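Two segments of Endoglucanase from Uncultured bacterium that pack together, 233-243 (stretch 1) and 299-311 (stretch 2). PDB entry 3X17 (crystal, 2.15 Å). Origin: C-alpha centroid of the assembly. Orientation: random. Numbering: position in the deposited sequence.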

# COMPACT_ATOMS: atom_id res chain seq x y z
N LEU A 233 2.21 -6.65 17.47
CA LEU A 233 0.81 -6.69 17.90
C LEU A 233 0.55 -7.50 19.19
O LEU A 233 -0.22 -7.05 20.05
CB LEU A 233 -0.12 -7.16 16.77
CG LEU A 233 -0.21 -6.31 15.49
CD1 LEU A 233 -1.41 -6.76 14.61
CD2 LEU A 233 -0.29 -4.77 15.80
N PHE A 234 1.12 -8.71 19.30
CA PHE A 234 1.01 -9.47 20.54
C PHE A 234 1.44 -8.61 21.75
O PHE A 234 0.76 -8.60 22.78
CB PHE A 234 1.84 -10.77 20.51
CG PHE A 234 1.36 -11.80 19.52
CD1 PHE A 234 -0.01 -12.02 19.31
CD2 PHE A 234 2.28 -12.61 18.85
CE1 PHE A 234 -0.44 -12.96 18.37
CE2 PHE A 234 1.85 -13.63 17.99
CZ PHE A 234 0.49 -13.79 17.73
N ARG A 235 2.57 -7.91 21.62
CA ARG A 235 3.11 -7.14 22.77
C ARG A 235 2.20 -5.95 23.07
O ARG A 235 2.27 -5.37 24.16
CB ARG A 235 4.55 -6.69 22.49
CG ARG A 235 5.53 -7.83 22.11
CD ARG A 235 6.90 -7.31 21.64
NE ARG A 235 7.72 -8.40 21.10
CZ ARG A 235 8.03 -8.59 19.81
NH1 ARG A 235 7.85 -7.65 18.87
NH2 ARG A 235 8.65 -9.71 19.46
N MET A 236 1.39 -5.55 22.08
CA MET A 236 0.44 -4.44 22.25
C MET A 236 -0.93 -4.91 22.78
O MET A 236 -1.90 -4.14 22.84
CB MET A 236 0.25 -3.70 20.93
CG MET A 236 1.45 -2.86 20.48
SD MET A 236 1.86 -1.52 21.66
CE MET A 236 0.78 -0.17 21.08
N GLN A 237 -1.00 -6.18 23.15
CA GLN A 237 -2.24 -6.73 23.64
C GLN A 237 -2.23 -6.92 25.15
O GLN A 237 -1.35 -7.53 25.73
CB GLN A 237 -2.63 -8.05 22.93
CG GLN A 237 -4.11 -8.44 23.17
CD GLN A 237 -4.49 -9.81 22.58
OE1 GLN A 237 -3.64 -10.71 22.47
NE2 GLN A 237 -5.77 -9.98 22.23
N ARG A 238 -3.34 -6.52 25.75
CA ARG A 238 -3.51 -6.52 27.18
C ARG A 238 -4.19 -7.85 27.51
O ARG A 238 -4.89 -8.40 26.65
CB ARG A 238 -4.43 -5.34 27.46
CG ARG A 238 -4.52 -4.87 28.84
CD ARG A 238 -5.94 -4.43 29.04
NE ARG A 238 -6.06 -3.01 28.87
CZ ARG A 238 -7.20 -2.34 28.94
NH1 ARG A 238 -8.38 -2.97 28.95
NH2 ARG A 238 -7.15 -1.03 28.94
N PRO A 239 -3.99 -8.39 28.73
CA PRO A 239 -4.43 -9.76 28.92
C PRO A 239 -5.93 -9.97 28.77
O PRO A 239 -6.38 -11.10 28.56
CB PRO A 239 -4.00 -10.06 30.37
CG PRO A 239 -2.81 -9.20 30.58
CD PRO A 239 -3.16 -7.91 29.85
N ASP A 240 -6.72 -8.90 28.85
CA ASP A 240 -8.15 -9.08 28.63
C ASP A 240 -8.46 -9.16 27.12
O ASP A 240 -9.58 -9.49 26.74
CB ASP A 240 -9.00 -8.03 29.38
CG ASP A 240 -8.72 -6.60 28.91
OD1 ASP A 240 -7.76 -6.38 28.16
OD2 ASP A 240 -9.42 -5.69 29.39
N GLY A 241 -7.44 -8.93 26.28
CA GLY A 241 -7.61 -9.05 24.82
C GLY A 241 -7.68 -7.72 24.11
O GLY A 241 -7.50 -7.65 22.90
N ALA A 242 -7.81 -6.63 24.87
CA ALA A 242 -7.79 -5.30 24.26
C ALA A 242 -6.39 -4.94 23.72
O ALA A 242 -5.40 -5.43 24.22
CB ALA A 242 -8.29 -4.24 25.26
N VAL A 243 -6.34 -4.09 22.70
CA VAL A 243 -5.07 -3.78 22.03
C VAL A 243 -4.80 -2.27 22.06
O VAL A 243 -5.69 -1.47 21.77
CB VAL A 243 -5.05 -4.30 20.56
CG1 VAL A 243 -3.73 -3.94 19.85
CG2 VAL A 243 -5.23 -5.81 20.55
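Stretch 2 (299-311) KALAAAEQAWRFL

Stretch 2 is helical throughout, from Lys299 to Leu311, and is part of a longer helix that runs on at both ends. Stretch 1 starts as the tail of a helix, Leu233 to Arg235, and then becomes loop and turn. The two run in the same general sense: the start of stretch 1 meets the start of stretch 2, and its later residues meet Gln306 to Phe310. The backbones come nearest at Gly241 and Ala307, whose CA atoms are 3.9 Å apart. The contact buries 528 Å², both sides summed.

Leu233 makes no contact. Phe234 points toward the helix and packs on the first turn of stretch 2, against Lys299, Ala300 and Ala303. Its CE1 lies 3.5 Å from CB of Ala303. Its CZ is 3.7 Å from CA of Ala300, which sits at the ring edge. The aliphatic part of Lys299 reaches the same ring, with CD 3.6 Å from CE2 of Phe234. Arg235 and Met236 are out of reach, and Met236 is the first residue to leave helical angles.

Gln237 points toward stretch 2 with an extended side chain, chi1 and chi2 both t. Its NE2 donates to O of Ala303 at 3.2 Å. The same NE2 donates to O of Gly241 at 3.0 Å, so one amide group ties the loop to itself and to the helix.

Arg238 opens a type I turn that ends at Gly241. The turn is closed by a 2.6 Å hydrogen bond from N of Gly241 to O of Arg238. The Arg238 guanidinium forms a salt bridge within the loop, NH1 to OD2 of Asp240 at 2.9 Å. Its NH1 also lies 4.1 Å from CE1 of Phe310. Pro239 points its CB away from the helix.

Asp240 O accepts a hydrogen bond from NE2 of Gln306 at 2.7 Å. Its OD2 comes within 3.4 Å of CE1 of Phe310.

Gly241 has positive phi (105°) and lies close against the helix backbone. A CB here would clash with O of Gln306 and N of Ala307. It would also be jammed against the carbonyl O of Asp240, and this alone calls for glycine. The close approach brings O of Gly241 to 3.4 Å from CA of Ala307, a CA-H...O contact.

Ala242 places CB over one face of the Phe310 ring, 3.6 Å from the ring centroid and almost on the ring normal. This is a CH-pi contact. The backbone O of Ala242 accepts a hydrogen bond from N of Arg238 at 2.8 Å. Val243 makes no contact with the helix.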

# COMPACT_ATOMS: atom_id res chain seq x y z
N LYS A 299 -0.98 -19.58 18.32
CA LYS A 299 -0.81 -18.42 19.16
C LYS A 299 -1.56 -17.25 18.53
O LYS A 299 -2.23 -16.48 19.24
CB LYS A 299 0.68 -18.08 19.31
CG LYS A 299 0.97 -16.84 20.20
CD LYS A 299 2.46 -16.48 20.08
CE LYS A 299 2.96 -15.71 21.28
NZ LYS A 299 4.29 -15.07 20.99
N ALA A 300 -1.48 -17.12 17.20
CA ALA A 300 -2.18 -16.02 16.56
C ALA A 300 -3.66 -16.23 16.78
O ALA A 300 -4.38 -15.29 17.09
CB ALA A 300 -1.83 -15.88 15.10
N LEU A 301 -4.09 -17.49 16.76
CA LEU A 301 -5.52 -17.80 16.88
C LEU A 301 -5.98 -17.51 18.28
O LEU A 301 -7.04 -16.93 18.46
CB LEU A 301 -5.83 -19.25 16.50
CG LEU A 301 -7.24 -19.77 16.84
CD1 LEU A 301 -8.31 -18.97 16.10
CD2 LEU A 301 -7.39 -21.30 16.58
N ALA A 302 -5.15 -17.84 19.28
CA ALA A 302 -5.54 -17.60 20.68
C ALA A 302 -5.71 -16.12 20.94
O ALA A 302 -6.68 -15.69 21.57
CB ALA A 302 -4.52 -18.22 21.66
N ALA A 303 -4.76 -15.34 20.42
CA ALA A 303 -4.81 -13.90 20.57
C ALA A 303 -6.08 -13.33 19.95
O ALA A 303 -6.75 -12.48 20.54
CB ALA A 303 -3.58 -13.28 19.93
N ALA A 304 -6.38 -13.76 18.72
CA ALA A 304 -7.58 -13.25 18.02
C ALA A 304 -8.84 -13.56 18.83
O ALA A 304 -9.75 -12.74 18.92
CB ALA A 304 -7.70 -13.85 16.58
N GLU A 305 -8.87 -14.76 19.40
CA GLU A 305 -10.03 -15.22 20.17
C GLU A 305 -10.23 -14.43 21.46
O GLU A 305 -11.37 -14.17 21.87
CB GLU A 305 -9.91 -16.73 20.49
CG GLU A 305 -10.10 -17.62 19.26
CD GLU A 305 -9.81 -19.11 19.52
OE1 GLU A 305 -8.93 -19.42 20.35
OE2 GLU A 305 -10.39 -19.96 18.82
N GLN A 306 -9.13 -14.01 22.08
CA GLN A 306 -9.19 -13.29 23.35
C GLN A 306 -9.63 -11.84 23.08
O GLN A 306 -10.47 -11.30 23.77
CB GLN A 306 -7.80 -13.35 24.02
CG GLN A 306 -7.68 -12.64 25.37
CD GLN A 306 -8.71 -13.13 26.38
OE1 GLN A 306 -8.88 -14.33 26.59
NE2 GLN A 306 -9.47 -12.19 26.96
N ALA A 307 -9.07 -11.25 22.03
CA ALA A 307 -9.53 -9.98 21.52
C ALA A 307 -11.03 -9.95 21.19
O ALA A 307 -11.71 -8.98 21.48
CB ALA A 307 -8.72 -9.59 20.29
N TRP A 308 -11.53 -10.98 20.53
CA TRP A 308 -12.96 -11.03 20.29
C TRP A 308 -13.76 -11.15 21.60
O TRP A 308 -14.87 -10.64 21.67
CB TRP A 308 -13.34 -12.17 19.35
CG TRP A 308 -14.80 -12.11 19.00
CD1 TRP A 308 -15.82 -12.78 19.60
CD2 TRP A 308 -15.40 -11.24 18.04
NE1 TRP A 308 -17.01 -12.43 19.04
CE2 TRP A 308 -16.79 -11.46 18.08
CE3 TRP A 308 -14.89 -10.34 17.09
CZ2 TRP A 308 -17.69 -10.82 17.23
CZ3 TRP A 308 -15.78 -9.68 16.24
CH2 TRP A 308 -17.17 -9.90 16.34
N ARG A 309 -13.23 -11.84 22.61
CA ARG A 309 -13.93 -11.92 23.90
C ARG A 309 -14.07 -10.51 24.50
O ARG A 309 -15.16 -10.10 24.91
CB ARG A 309 -13.16 -12.80 24.87
CG ARG A 309 -13.66 -14.23 24.93
CD ARG A 309 -12.64 -15.14 25.60
NE ARG A 309 -12.31 -16.21 24.66
CZ ARG A 309 -11.09 -16.67 24.41
NH1 ARG A 309 -10.06 -16.26 25.12
NH2 ARG A 309 -10.94 -17.62 23.50
N PHE A 310 -12.99 -9.75 24.44
CA PHE A 310 -13.06 -8.35 24.82
C PHE A 310 -14.11 -7.57 24.03
O PHE A 310 -14.90 -6.85 24.62
CB PHE A 310 -11.70 -7.66 24.70
CG PHE A 310 -11.72 -6.25 25.20
CD1 PHE A 310 -11.54 -5.97 26.56
CD2 PHE A 310 -12.00 -5.20 24.33
CE1 PHE A 310 -11.62 -4.67 27.03
CE2 PHE A 310 -12.04 -3.89 24.79
CZ PHE A 310 -11.88 -3.63 26.16
N LEU A 311 -14.08 -7.65 22.70
CA LEU A 311 -15.06 -6.93 21.88
C LEU A 311 -16.53 -7.31 22.16
O LEU A 311 -17.41 -6.47 22.07
CB LEU A 311 -14.79 -7.10 20.38
CG LEU A 311 -13.48 -6.51 19.88
CD1 LEU A 311 -13.09 -7.20 18.59
CD2 LEU A 311 -13.67 -4.98 19.68